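Side-chain contacts in chloride intracellular channel exc-4 (Caenorhabditis elegans, PDB 2YV9), which may insert into membranes and form chloride ion channels, and limits lumen size as the worm's excretory canal grows: residues E166-I171 and F212-N217; Y48-I53 and F108-F113; E68-K71 and A77-P80. All coordinates share one frame; numbering follows the deposited sequence.

Contact 1: residues E166-I171 and F212-N217; sequences EQLSNI and FDIPHN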
# COMPACT_ATOMS: atom_id res chain seq x y z
N GLU A 166 -9.29 -22.35 15.78
CA GLU A 166 -7.96 -23.03 15.79
C GLU A 166 -6.82 -22.02 15.81
O GLU A 166 -5.84 -22.17 16.55
CB GLU A 166 -7.84 -23.92 14.55
CG GLU A 166 -6.64 -24.83 14.62
CD GLU A 166 -6.46 -25.70 13.38
OE1 GLU A 166 -7.35 -25.74 12.50
OE2 GLU A 166 -5.38 -26.34 13.30
N GLN A 167 -6.88 -21.00 14.96
CA GLN A 167 -5.78 -19.99 14.88
C GLN A 167 -5.71 -19.10 16.13
O GLN A 167 -4.62 -18.77 16.68
CB GLN A 167 -5.91 -19.15 13.63
CG GLN A 167 -5.88 -19.95 12.36
CD GLN A 167 -4.51 -20.66 12.19
OE1 GLN A 167 -3.44 -20.09 12.47
NE2 GLN A 167 -4.56 -21.91 11.76
N LEU A 168 -6.88 -18.72 16.61
CA LEU A 168 -6.99 -18.01 17.90
C LEU A 168 -6.37 -18.86 19.01
O LEU A 168 -5.65 -18.35 19.89
CB LEU A 168 -8.46 -17.71 18.23
CG LEU A 168 -9.06 -16.60 17.39
CD1 LEU A 168 -10.62 -16.58 17.58
CD2 LEU A 168 -8.47 -15.23 17.67
N SER A 169 -6.64 -20.16 18.95
CA SER A 169 -6.06 -21.11 19.90
C SER A 169 -4.54 -21.16 19.76
O SER A 169 -3.84 -21.15 20.76
CB SER A 169 -6.62 -22.51 19.75
OG SER A 169 -6.11 -23.29 20.83
N ASN A 170 -4.05 -21.17 18.52
CA ASN A 170 -2.59 -21.18 18.24
C ASN A 170 -1.89 -19.94 18.82
O ASN A 170 -0.84 -20.03 19.47
CB ASN A 170 -2.33 -21.32 16.75
CG ASN A 170 -2.72 -22.70 16.19
OD1 ASN A 170 -2.91 -23.65 16.93
ND2 ASN A 170 -2.85 -22.77 14.87
N ILE A 171 -2.49 -18.79 18.62
CA ILE A 171 -2.01 -17.55 19.23
C ILE A 171 -2.07 -17.54 20.78
O ILE A 171 -1.09 -17.13 21.45
CB ILE A 171 -2.73 -16.34 18.60
CG1 ILE A 171 -2.53 -16.33 17.05
CG2 ILE A 171 -2.22 -15.04 19.24
CD1 ILE A 171 -3.30 -15.19 16.32
N PHE A 212 -20.64 -14.92 17.29
CA PHE A 212 -19.65 -15.60 18.09
C PHE A 212 -18.72 -14.59 18.77
O PHE A 212 -18.58 -13.47 18.30
CB PHE A 212 -18.87 -16.62 17.25
CG PHE A 212 -17.82 -16.01 16.34
CD1 PHE A 212 -16.51 -15.83 16.78
CD2 PHE A 212 -18.13 -15.63 15.04
CE1 PHE A 212 -15.53 -15.28 15.98
CE2 PHE A 212 -17.16 -15.06 14.22
CZ PHE A 212 -15.85 -14.91 14.67
N ASP A 213 -18.13 -15.01 19.89
CA ASP A 213 -17.10 -14.24 20.56
C ASP A 213 -15.80 -15.04 20.45
O ASP A 213 -15.79 -16.23 20.08
CB ASP A 213 -17.44 -14.05 22.04
CG ASP A 213 -16.78 -12.82 22.67
OD1 ASP A 213 -16.01 -12.11 22.01
OD2 ASP A 213 -17.12 -12.54 23.84
N ILE A 214 -14.70 -14.35 20.75
CA ILE A 214 -13.39 -14.98 20.74
C ILE A 214 -13.45 -15.92 21.95
O ILE A 214 -13.86 -15.48 23.01
CB ILE A 214 -12.28 -13.92 20.87
CG1 ILE A 214 -12.12 -13.07 19.60
CG2 ILE A 214 -10.93 -14.58 21.27
CD1 ILE A 214 -11.22 -11.91 19.78
N PRO A 215 -13.17 -17.24 21.78
CA PRO A 215 -13.47 -18.15 22.89
C PRO A 215 -12.92 -17.73 24.24
O PRO A 215 -11.74 -17.34 24.35
CB PRO A 215 -12.89 -19.47 22.42
CG PRO A 215 -13.01 -19.41 20.89
CD PRO A 215 -12.74 -17.96 20.57
N HIS A 216 -13.74 -17.82 25.28
CA HIS A 216 -13.41 -17.29 26.61
C HIS A 216 -12.34 -18.10 27.37
O HIS A 216 -11.77 -17.64 28.36
CB HIS A 216 -14.73 -17.21 27.41
CG HIS A 216 -15.65 -16.16 26.90
ND1 HIS A 216 -16.83 -15.81 27.54
CD2 HIS A 216 -15.58 -15.37 25.79
CE1 HIS A 216 -17.42 -14.84 26.86
NE2 HIS A 216 -16.68 -14.55 25.80
N ASN A 217 -12.07 -19.30 26.91
CA ASN A 217 -11.06 -20.15 27.55
C ASN A 217 -9.63 -19.80 27.11
O ASN A 217 -8.66 -20.31 27.69
CB ASN A 217 -11.37 -21.63 27.30
CG ASN A 217 -11.19 -22.04 25.86
OD1 ASN A 217 -11.79 -21.47 24.97
ND2 ASN A 217 -10.38 -23.07 25.63
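Leu168 sets CG anti to its own carbonyl carbon (chi1 -73°) and CD1 anti to CA (chi2 168°); this extended shape carries CD1 off helix 155-178 to meet Ile214 and Pro215. CD1 does all the close touching: it lies 3.9 Å from Pro215 CD, where the two side chains cross at about a right angle, and 4.2 Å from Ile214 CG2. No hydrogen bond joins the segments; one methyl sits against the CD corner of Pro215 and the CG2 branch of Ile214. Leu168 is wrapped by other apolar groups, Leu126 of helix 117-140, Leu199 of helix 190-210 and Leu221 of helix 219-228, so its branched end is packed by residues of three other helices as well as by the loop.

The loop that meets this methyl is braced by polar bonds on another of its sides. His216 NE2 gives a nearly straight 2.8 Å hydrogen bond to Asp213 OD2; the oxygen lies almost in the imidazole plane, while the nitrogen sits well above the carboxylate plane, 47° out of it. Asp213 OD1 forms a salt bridge with Arg203 of helix 190-210 and takes a weak 2.9 Å bond from Ile214 N. With both oxygens engaged the carboxylate is fixed in rotation, and the nearby arginine would probably favour its charged form. At the imidazole edge, Ile214 O lies in the ring plane, 3.3 Å from His216 CD2, and accepts a hydrogen bond from Trp222 NE1. Phe212 adds an edge-to-face stack with Tyr161, two turns earlier on helix 155-178.

The result is plain hydrophobic packing of an interhelical loop, from helix 190-210 to helix 219-228, against helix 155-178 in the all-helical C-terminal domain of the GST fold.

Contact 2: residues Y48-I53 and F108-F113; sequences YALYEI and FNVPLF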
# COMPACT_ATOMS: atom_id res chain seq x y z
N TYR A 48 2.18 6.62 16.79
CA TYR A 48 1.86 6.95 18.19
C TYR A 48 3.01 6.52 19.10
O TYR A 48 3.39 7.25 20.02
CB TYR A 48 0.54 6.31 18.68
CG TYR A 48 -0.01 7.03 19.88
CD1 TYR A 48 -0.99 8.02 19.75
CD2 TYR A 48 0.48 6.76 21.15
CE1 TYR A 48 -1.45 8.71 20.84
CE2 TYR A 48 0.01 7.44 22.26
CZ TYR A 48 -0.95 8.42 22.11
OH TYR A 48 -1.44 9.10 23.23
N ALA A 49 3.59 5.35 18.83
CA ALA A 49 4.75 4.89 19.61
C ALA A 49 5.85 5.96 19.60
O ALA A 49 6.45 6.28 20.64
CB ALA A 49 5.33 3.56 19.07
N LEU A 50 6.11 6.52 18.43
CA LEU A 50 7.16 7.55 18.26
C LEU A 50 6.78 8.90 18.85
O LEU A 50 7.62 9.56 19.51
CB LEU A 50 7.57 7.73 16.80
CG LEU A 50 8.05 6.54 15.99
CD1 LEU A 50 8.33 6.96 14.56
CD2 LEU A 50 9.32 5.98 16.63
N TYR A 51 5.57 9.34 18.56
CA TYR A 51 4.90 10.49 19.20
C TYR A 51 5.03 10.47 20.74
O TYR A 51 5.48 11.46 21.34
CB TYR A 51 3.41 10.50 18.84
CG TYR A 51 2.62 11.51 19.60
CD1 TYR A 51 2.72 12.87 19.31
CD2 TYR A 51 1.76 11.11 20.62
CE1 TYR A 51 1.97 13.81 20.02
CE2 TYR A 51 1.03 12.05 21.36
CZ TYR A 51 1.13 13.39 21.04
OH TYR A 51 0.39 14.31 21.78
N GLU A 52 4.65 9.37 21.38
CA GLU A 52 4.52 9.37 22.86
C GLU A 52 5.87 9.47 23.56
O GLU A 52 5.94 9.86 24.72
CB GLU A 52 3.78 8.14 23.38
CG GLU A 52 4.51 6.82 23.21
CD GLU A 52 3.67 5.58 23.56
OE1 GLU A 52 2.46 5.71 23.88
OE2 GLU A 52 4.26 4.47 23.52
N ILE A 53 6.94 9.12 22.87
CA ILE A 53 8.30 9.30 23.45
C ILE A 53 9.02 10.58 22.96
O ILE A 53 10.20 10.81 23.31
CB ILE A 53 9.17 8.05 23.23
CG1 ILE A 53 9.37 7.75 21.73
CG2 ILE A 53 8.54 6.83 23.93
CD1 ILE A 53 10.28 6.54 21.48
N PHE A 108 16.47 6.39 16.69
CA PHE A 108 16.24 6.72 18.10
C PHE A 108 16.19 5.49 19.04
O PHE A 108 15.64 5.57 20.15
CB PHE A 108 15.03 7.62 18.25
CG PHE A 108 15.23 8.98 17.65
CD1 PHE A 108 15.99 9.93 18.31
CD2 PHE A 108 14.71 9.30 16.41
CE1 PHE A 108 16.19 11.19 17.76
CE2 PHE A 108 14.90 10.55 15.86
CZ PHE A 108 15.66 11.50 16.53
N ASN A 109 16.76 4.38 18.61
CA ASN A 109 16.90 3.18 19.47
C ASN A 109 15.58 2.59 19.96
O ASN A 109 15.53 2.07 21.08
CB ASN A 109 17.82 3.52 20.69
CG ASN A 109 18.42 2.30 21.33
OD1 ASN A 109 18.80 2.33 22.54
ND2 ASN A 109 18.56 1.22 20.57
N VAL A 110 14.51 2.67 19.14
CA VAL A 110 13.20 2.18 19.53
C VAL A 110 12.99 0.77 18.98
O VAL A 110 13.21 0.54 17.81
CB VAL A 110 12.10 3.08 19.01
CG1 VAL A 110 10.74 2.58 19.50
CG2 VAL A 110 12.40 4.55 19.43
N PRO A 111 12.64 -0.19 19.84
CA PRO A 111 12.50 -1.58 19.45
C PRO A 111 11.17 -1.92 18.81
O PRO A 111 10.53 -2.93 19.14
CB PRO A 111 12.62 -2.31 20.80
CG PRO A 111 11.99 -1.43 21.71
CD PRO A 111 12.41 -0.03 21.29
N LEU A 112 10.77 -1.10 17.86
CA LEU A 112 9.43 -1.22 17.27
C LEU A 112 9.34 -2.24 16.15
O LEU A 112 8.24 -2.75 15.88
CB LEU A 112 9.00 0.16 16.78
CG LEU A 112 7.62 0.37 16.15
CD1 LEU A 112 6.48 -0.01 17.08
CD2 LEU A 112 7.47 1.87 15.71
N PHE A 113 10.45 -2.53 15.48
CA PHE A 113 10.43 -3.45 14.35
C PHE A 113 11.32 -4.62 14.61
O PHE A 113 12.50 -4.45 15.00
CB PHE A 113 10.87 -2.79 13.07
CG PHE A 113 9.91 -1.77 12.58
CD1 PHE A 113 8.85 -2.13 11.78
CD2 PHE A 113 10.05 -0.45 12.97
CE1 PHE A 113 7.98 -1.17 11.34
CE2 PHE A 113 9.17 0.51 12.56
CZ PHE A 113 8.13 0.16 11.74
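Ala49, Leu50 and Ile53 pack against Val110 and Leu112 where the thioredoxin-like half of this GST fold gives way to the helical half: the end of helix 38-52 meets the linker between helix 94-107 and helix 117-140. Helix 38-52 falls in the predicted membrane-inserting stretch, so leaving the soluble form would probably part these surfaces.

Backbone bonds shape the linker. Asn109, with positive phi (60°), is the C-prime residue of a Schellman motif in which Val110 N returns to Ala105 O and ends helix 94-107. An inverse gamma turn centred on Pro111 follows, closed by a weak 2.9 Å bond from Leu112 N to Val110 O. Leu112 also shares a backbone hydrogen bond with Glu190, tying the linker to helix 190-210.

Between the segments the interaction is wholly apolar. Leu112 CD1 comes to 4.2 Å from Ala49 CB, a short side chain that lets the leucine approach the helix; Met188 touches the same alanine. Leu50 CD2 stands 4.4 Å from Val110 CG2, and the side chain also rests on Ile101 and Val55. At the surface, Ile53 holds CG1 in the crowded position between backbone N and carbonyl carbon (chi1 61°) and reaches tip to tip with the valine, CD1 3.6 Å from Val110 CG2.

Contact 3: residues E68-K71 and A77-P80; sequences EAFK and AQPP. With CA (calcium ion), chain C.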
# COMPACT_ATOMS: atom_id res chain seq x y z
N GLU A 68 -13.41 14.50 -4.70
CA GLU A 68 -12.67 15.07 -5.83
C GLU A 68 -11.30 15.63 -5.44
O GLU A 68 -10.33 15.45 -6.17
CB GLU A 68 -13.48 16.19 -6.52
CG GLU A 68 -12.72 16.92 -7.68
CD GLU A 68 -13.56 18.03 -8.35
OE1 GLU A 68 -14.62 18.40 -7.80
OE2 GLU A 68 -13.14 18.52 -9.43
N ALA A 69 -11.24 16.34 -4.32
CA ALA A 69 -9.98 16.96 -3.90
C ALA A 69 -8.94 15.91 -3.54
O ALA A 69 -7.76 16.09 -3.80
CB ALA A 69 -10.19 17.93 -2.72
N PHE A 70 -9.40 14.82 -2.94
CA PHE A 70 -8.47 13.76 -2.50
C PHE A 70 -7.93 13.00 -3.69
O PHE A 70 -6.75 12.70 -3.75
CB PHE A 70 -9.14 12.75 -1.58
CG PHE A 70 -8.20 11.69 -1.13
CD1 PHE A 70 -7.17 11.99 -0.24
CD2 PHE A 70 -8.30 10.41 -1.63
CE1 PHE A 70 -6.28 11.02 0.16
CE2 PHE A 70 -7.41 9.43 -1.20
CZ PHE A 70 -6.38 9.74 -0.34
N LYS A 71 -8.80 12.73 -4.66
CA LYS A 71 -8.39 12.10 -5.90
C LYS A 71 -7.40 12.97 -6.65
O LYS A 71 -6.45 12.45 -7.21
CB LYS A 71 -9.61 11.83 -6.79
CG LYS A 71 -10.55 10.77 -6.24
CD LYS A 71 -11.70 10.51 -7.19
CE LYS A 71 -12.65 9.43 -6.67
NZ LYS A 71 -13.75 9.13 -7.66
N ALA A 77 -3.98 7.57 -5.24
CA ALA A 77 -3.43 6.82 -4.12
C ALA A 77 -4.46 6.76 -3.01
O ALA A 77 -5.25 7.69 -2.85
CB ALA A 77 -2.15 7.49 -3.64
N GLN A 78 -4.42 5.68 -2.21
CA GLN A 78 -5.39 5.50 -1.14
C GLN A 78 -4.71 5.60 0.22
O GLN A 78 -3.48 5.27 0.33
CB GLN A 78 -6.00 4.08 -1.21
CG GLN A 78 -6.81 3.85 -2.49
CD GLN A 78 -7.93 4.85 -2.62
OE1 GLN A 78 -7.96 5.68 -3.56
NE2 GLN A 78 -8.85 4.82 -1.68
N PRO A 79 -5.49 5.98 1.25
CA PRO A 79 -4.93 5.93 2.57
C PRO A 79 -4.57 4.50 2.89
O PRO A 79 -5.17 3.58 2.34
CB PRO A 79 -6.05 6.43 3.48
CG PRO A 79 -6.98 7.15 2.60
CD PRO A 79 -6.88 6.48 1.29
N PRO A 80 -3.57 4.32 3.77
CA PRO A 80 -2.79 5.36 4.43
C PRO A 80 -1.78 6.05 3.51
O PRO A 80 -1.16 5.43 2.62
CB PRO A 80 -2.00 4.58 5.48
CG PRO A 80 -1.87 3.21 4.88
CD PRO A 80 -3.09 2.96 4.11
CA CA C . -1.15 3.62 0.68
O HOH W 1 -6.33 9.89 -4.29
O HOH W 2 -3.20 1.90 0.45
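Phe70 brings the CE2-CZ side of its ring up to the pyrrolidine of Pro79, with CZ 3.7 Å from Pro79 CD. The two side chains meet obliquely. With CG anti to the backbone N (chi1 -180°), the ring projects from helix 68-74 toward the returning chain. Its CE2 also lies 3.2 Å from Ala77 O, a close approach oblique to the ring, while Gln78 CA stands at the ring edge, near its plane, 4.4 Å from CE2. A water spans the backbones beside the ring, 2.9 Å from Phe70 O and 2.8 Å from Ala77 O. Replacing Phe70 by an alanine would probably leave Pro79 CD without its aromatic neighbour on this side and open a gap between helix 68-74 and the loop.

Beyond the ring, the peptide before Pro80 is cis, as at the cis-proline loop of thioredoxin and glutathione transferase folds. The loop turns its carbonyls to a calcium ion, bound by Gln78 O at 2.9 Å and Pro80 O at 2.7 Å, by a water and by Thr92 O. These are long bonds for calcium, consistent with a loosely held ion. The same water gives a hydrogen bond to Pro79 O, so three successive carbonyls of the loop face the metal or its water.

On the outer side, Glu68 OE2 is hydrogen-bonded to Asn253 ND2 of the second subunit. Within the helix, Phe70 meets the Phe74 ring at about 45°. Inward, Pro79 packs on Val65 and on Cys40 of helix 38-52. Pro80, entering strand 81-84, touches Phe39, Cys40 and Phe43 of helix 38-52 and Asn94 and Ile97 of helix 94-107.

Overall arrangement
Along the chain contact 3 is nested inside the loop closed by contact 2, and contact 1 follows both. Contact 3 and one half of contact 2 belong to the thioredoxin-like domain, their centres 27 Å apart: contact 3 leads into strand 81-84 of the four-stranded sheet and borders the starts of helices 38-52 and 94-107, while contact 2 lies at the ends of both helices. Contact 1 belongs wholly to the helical domain, its centre 30 Å from that of contact 2 and 36 Å from that of contact 3, which lies across the chain's centre. Rearrangement of the N-terminal domain for membrane insertion would therefore probably disturb contacts 2 and 3 more directly than contact 1.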